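Side-chain contacts in Ras GTPase-activating-like protein IQGAP2 (Homo sapiens, PDB 5CJP), which probably binds GTP-loaded Cdc42-type small GTPases through its RasGAP-related domain and links them to the cytoskeleton, without accelerating GTP hydrolysis: residues L65-T70 with I94-S99; R203-V208 with G230-Y235; Q162-P167 with N171-S176. All coordinates share one frame; numbering follows the deposited sequence.

Contact 1 (L65-T70 with I94-S99)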
ATOM      1  N   LEU E  65       5.027   3.329 -27.994  1.00 32.11           N
ATOM      2  CA  LEU E  65       4.366   3.199 -29.291  1.00 36.36           C
ATOM      3  C   LEU E  65       5.361   2.685 -30.314  1.00 38.12           C
ATOM      4  O   LEU E  65       5.038   1.835 -31.134  1.00 40.42           O
ATOM      5  CB  LEU E  65       3.786   4.543 -29.766  1.00 35.49           C
ATOM      6  CG  LEU E  65       2.481   4.979 -29.080  1.00 33.08           C
ATOM      7  CD1 LEU E  65       2.110   6.404 -29.464  1.00 32.63           C
ATOM      8  CD2 LEU E  65       1.380   3.993 -29.432  1.00 30.87           C
ATOM      9  N   LYS E  66       6.584   3.190 -30.266  1.00 41.59           N
ATOM     10  CA  LYS E  66       7.582   2.738 -31.222  1.00 44.35           C
ATOM     11  C   LYS E  66       7.955   1.305 -30.923  1.00 43.51           C
ATOM     12  O   LYS E  66       8.279   0.542 -31.831  1.00 44.18           O
ATOM     13  CB  LYS E  66       8.811   3.637 -31.168  1.00 49.04           C
ATOM     14  CG  LYS E  66       8.458   5.092 -31.420  1.00 55.65           C
ATOM     15  CD  LYS E  66       7.834   5.292 -32.805  1.00 59.72           C
ATOM     16  CE  LYS E  66       8.842   5.004 -33.913  1.00 61.40           C
ATOM     17  NZ  LYS E  66       8.365   5.507 -35.229  1.00 62.12           N
ATOM     18  N   LEU E  67       7.894   0.931 -29.649  1.00 42.71           N
ATOM     19  CA  LEU E  67       8.212  -0.438 -29.257  1.00 41.11           C
ATOM     20  C   LEU E  67       7.133  -1.335 -29.860  1.00 41.05           C
ATOM     21  O   LEU E  67       7.425  -2.338 -30.506  1.00 41.25           O
ATOM     22  CB  LEU E  67       8.213  -0.557 -27.733  1.00 42.37           C
ATOM     23  CG  LEU E  67       8.690  -1.839 -27.051  1.00 36.70           C
ATOM     24  CD1 LEU E  67       7.531  -2.535 -26.432  1.00 32.84           C
ATOM     25  CD2 LEU E  67       9.433  -2.724 -28.030  1.00 37.94           C
ATOM     26  N   PHE E  68       5.878  -0.963 -29.645  1.00 40.59           N
ATOM     27  CA  PHE E  68       4.751  -1.720 -30.186  1.00 41.78           C
ATOM     28  C   PHE E  68       4.876  -1.863 -31.694  1.00 43.93           C
ATOM     29  O   PHE E  68       4.738  -2.969 -32.243  1.00 42.75           O
ATOM     30  CB  PHE E  68       3.433  -1.015 -29.866  1.00 39.50           C
ATOM     31  CG  PHE E  68       2.984  -1.205 -28.457  1.00 40.70           C
ATOM     32  CD1 PHE E  68       2.025  -0.361 -27.905  1.00 40.18           C
ATOM     33  CD2 PHE E  68       3.500  -2.248 -27.678  1.00 39.00           C
ATOM     34  CE1 PHE E  68       1.581  -0.556 -26.591  1.00 39.39           C
ATOM     35  CE2 PHE E  68       3.063  -2.449 -26.373  1.00 37.42           C
ATOM     36  CZ  PHE E  68       2.103  -1.607 -25.826  1.00 38.82           C
ATOM     37  N   LYS E  69       5.148  -0.742 -32.359  1.00 44.86           N
ATOM     38  CA  LYS E  69       5.283  -0.727 -33.807  1.00 46.51           C
ATOM     39  C   LYS E  69       6.314  -1.713 -34.348  1.00 45.73           C
ATOM     40  O   LYS E  69       5.984  -2.627 -35.114  1.00 43.23           O
ATOM     41  CB  LYS E  69       5.644   0.677 -34.290  1.00 50.64           C
ATOM     42  CG  LYS E  69       5.490   0.829 -35.789  1.00 53.25           C
ATOM     43  CD  LYS E  69       6.088   2.110 -36.319  1.00 57.09           C
ATOM     44  CE  LYS E  69       7.590   1.967 -36.484  1.00 60.44           C
ATOM     45  NZ  LYS E  69       8.182   3.100 -37.269  1.00 61.87           N
ATOM     46  N   THR E  70       7.566  -1.535 -33.957  1.00 44.68           N
ATOM     47  CA  THR E  70       8.608  -2.409 -34.460  1.00 48.58           C
ATOM     48  C   THR E  70       8.367  -3.877 -34.124  1.00 46.17           C
ATOM     49  O   THR E  70       8.710  -4.757 -34.912  1.00 45.31           O
ATOM     50  CB  THR E  70       9.970  -1.998 -33.925  1.00 50.92           C
ATOM     51  OG1 THR E  70      10.120  -2.507 -32.600  1.00 57.38           O
ATOM     52  CG2 THR E  70      10.085  -0.487 -33.890  1.00 52.84           C
ATOM     53  N   ILE E  94       0.126  -7.813 -29.596  1.00 40.52           N
ATOM     54  CA  ILE E  94      -1.247  -7.363 -29.730  1.00 42.49           C
ATOM     55  C   ILE E  94      -1.974  -7.513 -28.398  1.00 42.03           C
ATOM     56  O   ILE E  94      -2.815  -6.691 -28.033  1.00 44.39           O
ATOM     57  CB  ILE E  94      -1.949  -8.149 -30.833  1.00 44.17           C
ATOM     58  CG1 ILE E  94      -1.388  -7.698 -32.192  1.00 44.97           C
ATOM     59  CG2 ILE E  94      -3.462  -7.939 -30.767  1.00 46.46           C
ATOM     60  CD1 ILE E  94      -1.649  -6.286 -32.458  1.00 72.65           C
ATOM     61  N   LYS E  95      -1.623  -8.548 -27.652  1.00 42.81           N
ATOM     62  CA  LYS E  95      -2.230  -8.800 -26.348  1.00 42.13           C
ATOM     63  C   LYS E  95      -1.888  -7.646 -25.411  1.00 40.20           C
ATOM     64  O   LYS E  95      -2.727  -7.173 -24.640  1.00 38.20           O
ATOM     65  CB  LYS E  95      -1.683 -10.109 -25.773  1.00 44.66           C
ATOM     66  CG  LYS E  95      -2.506 -10.713 -24.658  1.00 46.59           C
ATOM     67  CD  LYS E  95      -1.921 -12.041 -24.230  1.00 53.47           C
ATOM     68  CE  LYS E  95      -1.784 -12.998 -25.425  1.00 58.08           C
ATOM     69  NZ  LYS E  95      -0.899 -14.207 -25.165  1.00 61.33           N
ATOM     70  N   MET E  96      -0.652  -7.179 -25.493  1.00 37.91           N
ATOM     71  CA  MET E  96      -0.203  -6.095 -24.637  1.00 36.05           C
ATOM     72  C   MET E  96      -0.787  -4.772 -25.105  1.00 36.85           C
ATOM     73  O   MET E  96      -1.189  -3.927 -24.295  1.00 35.95           O
ATOM     74  CB  MET E  96       1.320  -6.035 -24.637  1.00 35.72           C
ATOM     75  CG  MET E  96       1.892  -4.983 -23.710  1.00 33.13           C
ATOM     76  SD  MET E  96       3.621  -5.341 -23.375  1.00 34.69           S
ATOM     77  CE  MET E  96       4.256  -3.820 -23.703  1.00 34.51           C
ATOM     78  N   VAL E  97      -0.838  -4.598 -26.421  1.00 35.46           N
ATOM     79  CA  VAL E  97      -1.383  -3.381 -26.988  1.00 33.70           C
ATOM     80  C   VAL E  97      -2.807  -3.220 -26.524  1.00 35.35           C
ATOM     81  O   VAL E  97      -3.213  -2.125 -26.151  1.00 35.77           O
ATOM     82  CB  VAL E  97      -1.361  -3.411 -28.531  1.00 32.25           C
ATOM     83  CG1 VAL E  97      -2.345  -2.372 -29.098  1.00 30.80           C
ATOM     84  CG2 VAL E  97       0.048  -3.125 -29.016  1.00 25.70           C
ATOM     85  N   VAL E  98      -3.563  -4.313 -26.548  1.00 35.71           N
ATOM     86  CA  VAL E  98      -4.956  -4.281 -26.125  1.00 38.91           C
ATOM     87  C   VAL E  98      -5.148  -4.011 -24.643  1.00 38.76           C
ATOM     88  O   VAL E  98      -5.964  -3.178 -24.285  1.00 39.42           O
ATOM     89  CB  VAL E  98      -5.681  -5.590 -26.486  1.00 41.41           C
ATOM     90  CG1 VAL E  98      -7.038  -5.664 -25.783  1.00 40.40           C
ATOM     91  CG2 VAL E  98      -5.859  -5.660 -27.992  1.00 42.38           C
ATOM     92  N   SER E  99      -4.408  -4.707 -23.783  1.00 40.48           N
ATOM     93  CA  SER E  99      -4.532  -4.504 -22.340  1.00 40.36           C
ATOM     94  C   SER E  99      -4.119  -3.107 -21.949  1.00 39.19           C
ATOM     95  O   SER E  99      -4.826  -2.422 -21.229  1.00 40.29           O
ATOM     96  CB  SER E  99      -3.657  -5.485 -21.556  1.00 44.66           C
ATOM     97  OG  SER E  99      -4.079  -6.827 -21.712  1.00 53.78           O
TER

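Contact 2 (R203-V208 with G230-Y235)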
ATOM      1  N   ARG E 203      -5.518   3.519 -31.986  1.00 39.43           N
ATOM      2  CA  ARG E 203      -5.832   3.816 -33.379  1.00 43.07           C
ATOM      3  C   ARG E 203      -4.562   3.754 -34.195  1.00 44.12           C
ATOM      4  O   ARG E 203      -4.564   3.307 -35.346  1.00 43.21           O
ATOM      5  CB  ARG E 203      -6.460   5.216 -33.536  1.00 43.07           C
ATOM      6  CG  ARG E 203      -7.917   5.319 -33.113  1.00 41.30           C
ATOM      7  CD  ARG E 203      -8.512   6.689 -33.419  1.00 43.04           C
ATOM      8  NE  ARG E 203      -8.789   6.918 -34.840  1.00 40.72           N
ATOM      9  CZ  ARG E 203      -9.370   8.018 -35.320  1.00 38.39           C
ATOM     10  NH1 ARG E 203      -9.736   8.985 -34.498  1.00 37.97           N
ATOM     11  NH2 ARG E 203      -9.599   8.158 -36.621  1.00 37.88           N
ATOM     12  N   TYR E 204      -3.469   4.202 -33.592  1.00 45.13           N
ATOM     13  CA  TYR E 204      -2.200   4.213 -34.296  1.00 45.43           C
ATOM     14  C   TYR E 204      -1.687   2.807 -34.595  1.00 46.02           C
ATOM     15  O   TYR E 204      -1.190   2.547 -35.684  1.00 47.71           O
ATOM     16  CB  TYR E 204      -1.166   4.998 -33.500  1.00 44.56           C
ATOM     17  CG  TYR E 204       0.203   4.921 -34.099  1.00 44.11           C
ATOM     18  CD1 TYR E 204       0.447   5.386 -35.393  1.00 45.33           C
ATOM     19  CD2 TYR E 204       1.249   4.320 -33.404  1.00 43.37           C
ATOM     20  CE1 TYR E 204       1.708   5.245 -35.986  1.00 45.77           C
ATOM     21  CE2 TYR E 204       2.505   4.173 -33.982  1.00 45.99           C
ATOM     22  CZ  TYR E 204       2.729   4.631 -35.273  1.00 46.17           C
ATOM     23  OH  TYR E 204       3.970   4.449 -35.840  1.00 46.06           O
ATOM     24  N   ILE E 205      -1.809   1.902 -33.636  1.00 45.06           N
ATOM     25  CA  ILE E 205      -1.342   0.549 -33.871  1.00 44.71           C
ATOM     26  C   ILE E 205      -2.215  -0.141 -34.924  1.00 47.67           C
ATOM     27  O   ILE E 205      -1.727  -0.957 -35.707  1.00 49.15           O
ATOM     28  CB  ILE E 205      -1.317  -0.258 -32.567  1.00 41.35           C
ATOM     29  CG1 ILE E 205      -0.216   0.294 -31.649  1.00 38.75           C
ATOM     30  CG2 ILE E 205      -1.062  -1.722 -32.856  1.00 39.08           C
ATOM     31  CD1 ILE E 205       1.162   0.187 -32.198  1.00 72.65           C
ATOM     32  N   ALA E 206      -3.502   0.188 -34.951  1.00 49.06           N
ATOM     33  CA  ALA E 206      -4.399  -0.382 -35.946  1.00 50.61           C
ATOM     34  C   ALA E 206      -3.869   0.089 -37.295  1.00 51.90           C
ATOM     35  O   ALA E 206      -3.828  -0.670 -38.263  1.00 52.99           O
ATOM     36  CB  ALA E 206      -5.820   0.115 -35.740  1.00 50.03           C
ATOM     37  N   LYS E 207      -3.453   1.350 -37.354  1.00 51.81           N
ATOM     38  CA  LYS E 207      -2.892   1.904 -38.580  1.00 51.62           C
ATOM     39  C   LYS E 207      -1.619   1.151 -38.955  1.00 50.90           C
ATOM     40  O   LYS E 207      -1.482   0.674 -40.073  1.00 51.02           O
ATOM     41  CB  LYS E 207      -2.579   3.384 -38.397  1.00 49.94           C
ATOM     42  CG  LYS E 207      -1.821   3.989 -39.559  1.00 47.18           C
ATOM     43  CD  LYS E 207      -1.667   5.474 -39.345  1.00 47.11           C
ATOM     44  CE  LYS E 207      -0.617   6.050 -40.247  1.00 41.97           C
ATOM     45  NZ  LYS E 207      -0.541   7.497 -40.011  1.00 41.23           N
ATOM     46  N   VAL E 208      -0.684   1.049 -38.016  1.00 51.24           N
ATOM     47  CA  VAL E 208       0.557   0.320 -38.251  1.00 50.09           C
ATOM     48  C   VAL E 208       0.244  -1.091 -38.715  1.00 51.79           C
ATOM     49  O   VAL E 208       0.814  -1.578 -39.686  1.00 54.96           O
ATOM     50  CB  VAL E 208       1.391   0.187 -36.975  1.00 48.42           C
ATOM     51  CG1 VAL E 208       2.405  -0.951 -37.136  1.00 42.25           C
ATOM     52  CG2 VAL E 208       2.090   1.500 -36.678  1.00 44.69           C
ATOM     53  N   GLY E 230     -10.536  -4.802 -37.726  1.00 41.54           N
ATOM     54  CA  GLY E 230     -11.732  -4.920 -36.921  1.00 42.04           C
ATOM     55  C   GLY E 230     -11.566  -5.963 -35.834  1.00 42.73           C
ATOM     56  O   GLY E 230     -12.248  -5.918 -34.821  1.00 44.67           O
ATOM     57  N   ASN E 231     -10.668  -6.919 -36.060  1.00 43.86           N
ATOM     58  CA  ASN E 231     -10.396  -7.972 -35.096  1.00 43.06           C
ATOM     59  C   ASN E 231      -9.753  -7.339 -33.876  1.00 43.49           C
ATOM     60  O   ASN E 231     -10.079  -7.682 -32.752  1.00 42.33           O
ATOM     61  CB  ASN E 231      -9.441  -9.004 -35.687  1.00 43.69           C
ATOM     62  CG  ASN E 231      -8.938  -9.994 -34.648  1.00 39.40           C
ATOM     63  OD1 ASN E 231      -9.679 -10.859 -34.185  1.00 38.78           O
ATOM     64  ND2 ASN E 231      -7.675  -9.855 -34.263  1.00 37.67           N
ATOM     65  N   LEU E 232      -8.838  -6.407 -34.114  1.00 44.14           N
ATOM     66  CA  LEU E 232      -8.142  -5.703 -33.043  1.00 43.66           C
ATOM     67  C   LEU E 232      -9.068  -4.773 -32.269  1.00 42.48           C
ATOM     68  O   LEU E 232      -9.182  -4.866 -31.050  1.00 40.36           O
ATOM     69  CB  LEU E 232      -6.986  -4.875 -33.618  1.00 45.72           C
ATOM     70  CG  LEU E 232      -6.350  -3.813 -32.699  1.00 47.06           C
ATOM     71  CD1 LEU E 232      -5.718  -4.474 -31.461  1.00 46.63           C
ATOM     72  CD2 LEU E 232      -5.299  -3.039 -33.483  1.00 44.20           C
ATOM     73  N   LEU E 233      -9.726  -3.878 -32.994  1.00 43.11           N
ATOM     74  CA  LEU E 233     -10.609  -2.889 -32.391  1.00 41.09           C
ATOM     75  C   LEU E 233     -11.881  -3.448 -31.800  1.00 40.42           C
ATOM     76  O   LEU E 233     -12.319  -3.004 -30.736  1.00 38.11           O
ATOM     77  CB  LEU E 233     -10.959  -1.821 -33.417  1.00 40.66           C
ATOM     78  CG  LEU E 233      -9.760  -1.066 -33.975  1.00 39.29           C
ATOM     79  CD1 LEU E 233     -10.259   0.007 -34.913  1.00 40.27           C
ATOM     80  CD2 LEU E 233      -8.948  -0.446 -32.835  1.00 38.36           C
ATOM     81  N   TYR E 234     -12.475  -4.423 -32.475  1.00 40.09           N
ATOM     82  CA  TYR E 234     -13.711  -4.986 -31.982  1.00 39.93           C
ATOM     83  C   TYR E 234     -13.645  -6.288 -31.196  1.00 39.78           C
ATOM     84  O   TYR E 234     -13.897  -6.298 -29.997  1.00 39.30           O
ATOM     85  CB  TYR E 234     -14.739  -5.150 -33.117  1.00 40.11           C
ATOM     86  CG  TYR E 234     -16.100  -5.416 -32.540  1.00 39.29           C
ATOM     87  CD1 TYR E 234     -16.759  -4.432 -31.816  1.00 40.77           C
ATOM     88  CD2 TYR E 234     -16.628  -6.703 -32.524  1.00 40.59           C
ATOM     89  CE1 TYR E 234     -17.905  -4.723 -31.060  1.00 42.71           C
ATOM     90  CE2 TYR E 234     -17.768  -7.003 -31.772  1.00 42.06           C
ATOM     91  CZ  TYR E 234     -18.391  -6.009 -31.038  1.00 42.16           C
ATOM     92  OH  TYR E 234     -19.457  -6.317 -30.230  1.00 46.80           O
ATOM     93  N   TYR E 235     -13.336  -7.390 -31.863  1.00 41.58           N
ATOM     94  CA  TYR E 235     -13.314  -8.685 -31.186  1.00 44.82           C
ATOM     95  C   TYR E 235     -12.341  -8.750 -30.023  1.00 47.23           C
ATOM     96  O   TYR E 235     -12.605  -9.378 -29.012  1.00 47.41           O
ATOM     97  CB  TYR E 235     -12.972  -9.804 -32.177  1.00 44.95           C
ATOM     98  CG  TYR E 235     -13.120 -11.190 -31.594  1.00 44.48           C
ATOM     99  CD1 TYR E 235     -14.378 -11.751 -31.401  1.00 43.92           C
ATOM    100  CD2 TYR E 235     -12.005 -11.925 -31.201  1.00 46.89           C
ATOM    101  CE1 TYR E 235     -14.529 -12.998 -30.837  1.00 46.43           C
ATOM    102  CE2 TYR E 235     -12.136 -13.182 -30.631  1.00 45.70           C
ATOM    103  CZ  TYR E 235     -13.402 -13.718 -30.451  1.00 48.68           C
ATOM    104  OH  TYR E 235     -13.549 -14.969 -29.881  1.00 47.72           O
TER

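Contact 3 (Q162-P167 with N171-S176)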
ATOM      1  N   GLN E 162     -37.698 -29.446 -34.912  1.00104.01           N
ATOM      2  CA  GLN E 162     -38.984 -29.744 -34.307  1.00106.22           C
ATOM      3  C   GLN E 162     -39.343 -28.890 -33.105  1.00106.08           C
ATOM      4  O   GLN E 162     -40.481 -28.917 -32.636  1.00106.24           O
ATOM      5  CB  GLN E 162     -39.088 -31.237 -33.966  1.00108.74           C
ATOM      6  CG  GLN E 162     -37.808 -31.911 -33.513  1.00107.98           C
ATOM      7  CD  GLN E 162     -37.879 -33.421 -33.681  1.00110.07           C
ATOM      8  OE1 GLN E 162     -38.017 -33.926 -34.798  1.00110.36           O
ATOM      9  NE2 GLN E 162     -37.792 -34.148 -32.573  1.00110.73           N
ATOM     10  N   ALA E 163     -38.387 -28.125 -32.601  1.00106.52           N
ATOM     11  CA  ALA E 163     -38.684 -27.253 -31.474  1.00105.30           C
ATOM     12  C   ALA E 163     -39.512 -26.106 -32.046  1.00103.07           C
ATOM     13  O   ALA E 163     -40.312 -25.487 -31.347  1.00101.32           O
ATOM     14  CB  ALA E 163     -37.401 -26.727 -30.856  1.00109.45           C
ATOM     15  N   LEU E 164     -39.314 -25.845 -33.335  1.00 99.31           N
ATOM     16  CA  LEU E 164     -40.032 -24.788 -34.028  1.00 96.28           C
ATOM     17  C   LEU E 164     -41.386 -25.283 -34.514  1.00 99.42           C
ATOM     18  O   LEU E 164     -42.097 -24.573 -35.220  1.00 99.23           O
ATOM     19  CB  LEU E 164     -39.212 -24.272 -35.216  1.00 88.68           C
ATOM     20  CG  LEU E 164     -37.908 -23.542 -34.871  1.00 78.95           C
ATOM     21  CD1 LEU E 164     -37.264 -23.000 -36.132  1.00 74.43           C
ATOM     22  CD2 LEU E 164     -38.199 -22.406 -33.905  1.00 75.05           C
ATOM     23  N   THR E 165     -41.740 -26.508 -34.139  1.00103.93           N
ATOM     24  CA  THR E 165     -43.030 -27.068 -34.527  1.00108.04           C
ATOM     25  C   THR E 165     -44.094 -26.355 -33.717  1.00111.17           C
ATOM     26  O   THR E 165     -45.186 -26.073 -34.206  1.00116.19           O
ATOM     27  CB  THR E 165     -43.119 -28.580 -34.218  1.00107.91           C
ATOM     28  OG1 THR E 165     -42.253 -29.302 -35.102  1.00104.12           O
ATOM     29  CG2 THR E 165     -44.556 -29.082 -34.394  1.00103.39           C
ATOM     30  N   TYR E 166     -43.751 -26.063 -32.470  1.00110.23           N
ATOM     31  CA  TYR E 166     -44.650 -25.390 -31.551  1.00107.06           C
ATOM     32  C   TYR E 166     -44.610 -23.887 -31.798  1.00102.88           C
ATOM     33  O   TYR E 166     -43.630 -23.228 -31.454  1.00101.88           O
ATOM     34  CB  TYR E 166     -44.222 -25.712 -30.119  1.00109.49           C
ATOM     35  CG  TYR E 166     -44.140 -27.196 -29.870  1.00113.31           C
ATOM     36  CD1 TYR E 166     -45.192 -27.883 -29.265  1.00115.86           C
ATOM     37  CD2 TYR E 166     -43.045 -27.934 -30.325  1.00115.68           C
ATOM     38  CE1 TYR E 166     -45.157 -29.274 -29.124  1.00118.07           C
ATOM     39  CE2 TYR E 166     -43.002 -29.323 -30.191  1.00117.77           C
ATOM     40  CZ  TYR E 166     -44.062 -29.989 -29.594  1.00118.21           C
ATOM     41  OH  TYR E 166     -44.026 -31.364 -29.482  1.00117.81           O
ATOM     42  N   PRO E 167     -45.673 -23.328 -32.411  1.00 99.56           N
ATOM     43  CA  PRO E 167     -45.779 -21.897 -32.714  1.00 93.82           C
ATOM     44  C   PRO E 167     -45.519 -21.021 -31.502  1.00 86.81           C
ATOM     45  O   PRO E 167     -45.161 -19.861 -31.640  1.00 82.40           O
ATOM     46  CB  PRO E 167     -47.205 -21.761 -33.227  1.00 96.21           C
ATOM     47  CG  PRO E 167     -47.413 -23.050 -33.927  1.00102.14           C
ATOM     48  CD  PRO E 167     -46.851 -24.046 -32.932  1.00100.38           C
ATOM     49  N   ASN E 171     -42.520 -18.236 -31.256  1.00 73.49           N
ATOM     50  CA  ASN E 171     -42.837 -16.862 -30.876  1.00 74.87           C
ATOM     51  C   ASN E 171     -41.848 -16.228 -29.922  1.00 74.02           C
ATOM     52  O   ASN E 171     -41.487 -15.060 -30.093  1.00 71.97           O
ATOM     53  CB  ASN E 171     -44.245 -16.770 -30.280  1.00 78.89           C
ATOM     54  CG  ASN E 171     -45.316 -16.653 -31.344  1.00 82.88           C
ATOM     55  OD1 ASN E 171     -45.227 -15.804 -32.230  1.00 86.28           O
ATOM     56  ND2 ASN E 171     -46.336 -17.501 -31.265  1.00 86.39           N
ATOM     57  N   LYS E 172     -41.423 -16.982 -28.911  1.00 74.22           N
ATOM     58  CA  LYS E 172     -40.454 -16.480 -27.938  1.00 73.79           C
ATOM     59  C   LYS E 172     -39.204 -16.090 -28.726  1.00 67.49           C
ATOM     60  O   LYS E 172     -38.635 -15.015 -28.542  1.00 62.59           O
ATOM     61  CB  LYS E 172     -40.108 -17.566 -26.914  1.00 81.78           C
ATOM     62  CG  LYS E 172     -41.312 -18.302 -26.344  1.00 91.90           C
ATOM     63  CD  LYS E 172     -42.179 -17.412 -25.470  1.00 91.99           C
ATOM     64  CE  LYS E 172     -41.565 -17.217 -24.102  1.00 84.41           C
ATOM     65  NZ  LYS E 172     -42.292 -16.193 -23.313  1.00 76.69           N
ATOM     66  N   LEU E 173     -38.796 -16.982 -29.618  1.00 62.34           N
ATOM     67  CA  LEU E 173     -37.636 -16.741 -30.453  1.00 60.27           C
ATOM     68  C   LEU E 173     -37.869 -15.446 -31.231  1.00 61.57           C
ATOM     69  O   LEU E 173     -36.986 -14.590 -31.288  1.00 58.44           O
ATOM     70  CB  LEU E 173     -37.424 -17.909 -31.434  1.00 54.54           C
ATOM     71  CG  LEU E 173     -36.298 -17.760 -32.466  1.00 51.11           C
ATOM     72  CD1 LEU E 173     -34.932 -17.948 -31.791  1.00 49.53           C
ATOM     73  CD2 LEU E 173     -36.485 -18.774 -33.579  1.00 49.63           C
ATOM     74  N   GLU E 174     -39.060 -15.322 -31.822  1.00 66.10           N
ATOM     75  CA  GLU E 174     -39.444 -14.148 -32.613  1.00 69.61           C
ATOM     76  C   GLU E 174     -39.175 -12.869 -31.830  1.00 65.40           C
ATOM     77  O   GLU E 174     -38.533 -11.947 -32.330  1.00 61.54           O
ATOM     78  CB  GLU E 174     -40.940 -14.193 -32.972  1.00 82.43           C
ATOM     79  CG  GLU E 174     -41.380 -15.252 -33.981  1.00 92.91           C
ATOM     80  CD  GLU E 174     -40.846 -15.003 -35.371  1.00 99.25           C
ATOM     81  OE1 GLU E 174     -41.231 -15.749 -36.295  1.00102.10           O
ATOM     82  OE2 GLU E 174     -40.039 -14.067 -35.541  1.00102.53           O
ATOM     83  N   ALA E 175     -39.695 -12.829 -30.606  1.00 61.03           N
ATOM     84  CA  ALA E 175     -39.544 -11.684 -29.722  1.00 59.34           C
ATOM     85  C   ALA E 175     -38.077 -11.458 -29.371  1.00 60.40           C
ATOM     86  O   ALA E 175     -37.582 -10.329 -29.442  1.00 62.60           O
ATOM     87  CB  ALA E 175     -40.360 -11.900 -28.449  1.00 52.70           C
ATOM     88  N   SER E 176     -37.386 -12.527 -28.985  1.00 60.74           N
ATOM     89  CA  SER E 176     -35.975 -12.430 -28.633  1.00 60.34           C
ATOM     90  C   SER E 176     -35.206 -11.774 -29.758  1.00 60.19           C
ATOM     91  O   SER E 176     -34.330 -10.947 -29.529  1.00 61.13           O
ATOM     92  CB  SER E 176     -35.392 -13.820 -28.348  1.00 59.69           C
ATOM     93  OG  SER E 176     -35.743 -14.270 -27.051  1.00 58.37           O
TER

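Contact 1 (L65-T70 with I94-S99)
Phe68 of helix 58-79 reaches across to Val97 and Met96 of helix 92-102, and its ring is met on a face by one and at the edge by the other. Val97 supplies the face contact: CG2 sits 3.6 Å from the centroid of the Phe68 ring and 13° off its normal, a CH-pi arrangement over the central part of the ring face. Of the two valine methyls it is CG2 that does this, because it lies beside the backbone N of Val97 and opposite the carbonyl carbon, whereas CG1 takes the position anti to N. Met96 approaches differently. Its CG is anti to the backbone N, and a bend at chi3 (130°) brings the terminal methyl back to the rim of the ring, where CE lies near the ring plane, 3.2 Å from Phe68 CE2 and 3.7 Å from Phe68 CZ. Methionine and phenylalanine side chains thus cross at about a right angle. Leu67 CD1 adds a looser apolar touch with Met96 CE at 4.5 Å. No hydrogen bond links the two segments, and the pairing is wholly apolar. Further helices pack on these side chains: Ile205 of helix 200-216 touches Phe68, while Ala29 and Phe33 of helix 25-34 and Met44, Ile48 and Leu51 of helix 37-54 gather round Met96. The segment axes come within 10.7 Å at 148°, a roughly antiparallel pairing whose nearest CA atoms belong to Phe68 and Val97. A ring with a valine methyl over one face and a methionine methyl at its edge, on antiparallel helices, is ordinary core packing of the all-helical RasGAP-related domain.

Contact 2 (R203-V208 with G230-Y235)
Ala206 of helix 200-216 faces two consecutive leucines, Leu232 and Leu233, of helix 222-243, and the CA atoms of Ala206 and Leu232 are 7.1 Å apart. Along the second helix, Gly230 comes first and shapes its own helix: Gly230 O accepts N-H from Tyr234 and, weakly, from Tyr235, the mark of a wider pi-type turn over 231-235. Leu232 makes the nearest approach. With CG anti to the backbone N (chi1 166°), the side chain extends toward the opposite helix, and CD2 lies against the backbone of Ala206, 3.7 Å from Ala206 CA, as well as 3.9 Å from the methyl Ala206 CB. The same CD2 is at the limit of touching Ile205 CG2, 4.5 Å away. Leu233 follows with CG beside the backbone N and anti to the carbonyl carbon (chi1 -60°), and its CD2 stands 4.3 Å from Ala206 CB, so the alanine methyl is met by one methyl from each leucine. Nothing polar crosses between the segments. The next two side chains serve other partners: Tyr234 meets the ring of Phe304, and Tyr235 engages the chain of another protein, its O bonded to an aromatic side chain there, its OH to backbone, and its ring stacked on an aromatic side chain. The two segments run nearly antiparallel, at 153° with axes 10.2 Å apart. Other helices pack against the pair: helix 92-102 supplies Val97 against Ile205 and Val98 against Leu232, helix 58-79 offers Leu72 to Ile205, helix 294-311 presents Ala311 to Leu233, and helix 261-278 meets Tyr234 through Leu274.

Contact 3 (Q162-P167 with N171-S176)
Pro167 O meets Asn171 one helical turn on, where a short helix-to-helix connection feeds helix 160-163 into the long helix 167-193. Asn171 can be followed outward from its backbone, which itself donates N-H to Pro167 O over 3.1 Å; that i to i+4 bond is weak, bent to 123° at the hydrogen. From CB onward the side chain stays close to the same carbonyl oxygen. A chi1 of -84° holds CG beside the backbone N, and so on the side where Pro167 O lies: Asn171 CB is 3.5 Å from it and CG 3.2 Å. At the amide the two branches part. OD1 leads away, 4.1 Å from Pro167 O, and ND2 comes in to 2.7 Å from Pro167 O, close but not a hydrogen bond, because the angle at its hydrogens is too poor. The carbonyl is therefore approached by the backbone and the side chain of one residue, with the backbone bond alone counting, and that weakly. Upstream, Leu164 is the first residue to leave helical geometry after helix 160-163. The turn there is tied by Thr165 N to Gln162 O, and Thr165 OG1 adds a weak bond to the same oxygen. Two leucines bridge the segments, and their side chains cross obliquely. Leu173 extends toward the turn with CG anti to the backbone N and also packs on His289, while Leu164 comes from the turn with CG on the side of its own N. Tyr166 is turned into loop residues Leu154 and Pro155 and meets the ring of Tyr137. Between the leucines one methyl pair touches, Leu164 CD2 and Leu173 CD2, 4.0 Å apart.

In the fold
Contacts 1 and 2 form one continuous helical core: their centres are 11 Å apart, and Phe68 CB lies 3.5 Å from Ile205 CD1, while Val98 CG2 is 3.7 Å from Leu232 CD1. Helices 58-79, 92-102, 200-216 and 222-243 meet there, two early in the chain and two later. Contact 3 stands well apart, about 46 Å from contact 1 and 38 Å from contact 2 between centres, with nearest atoms about 28 and 16 Å away; helix 167-193 leads along the chain from it toward helix 200-216. The GTP pocket involves Asn57, Arg59, Glu60 and Tyr326, so contact 1 shares helix 58-79 with two of these residues, whereas contact 2 adjoins another protein chain through Tyr235.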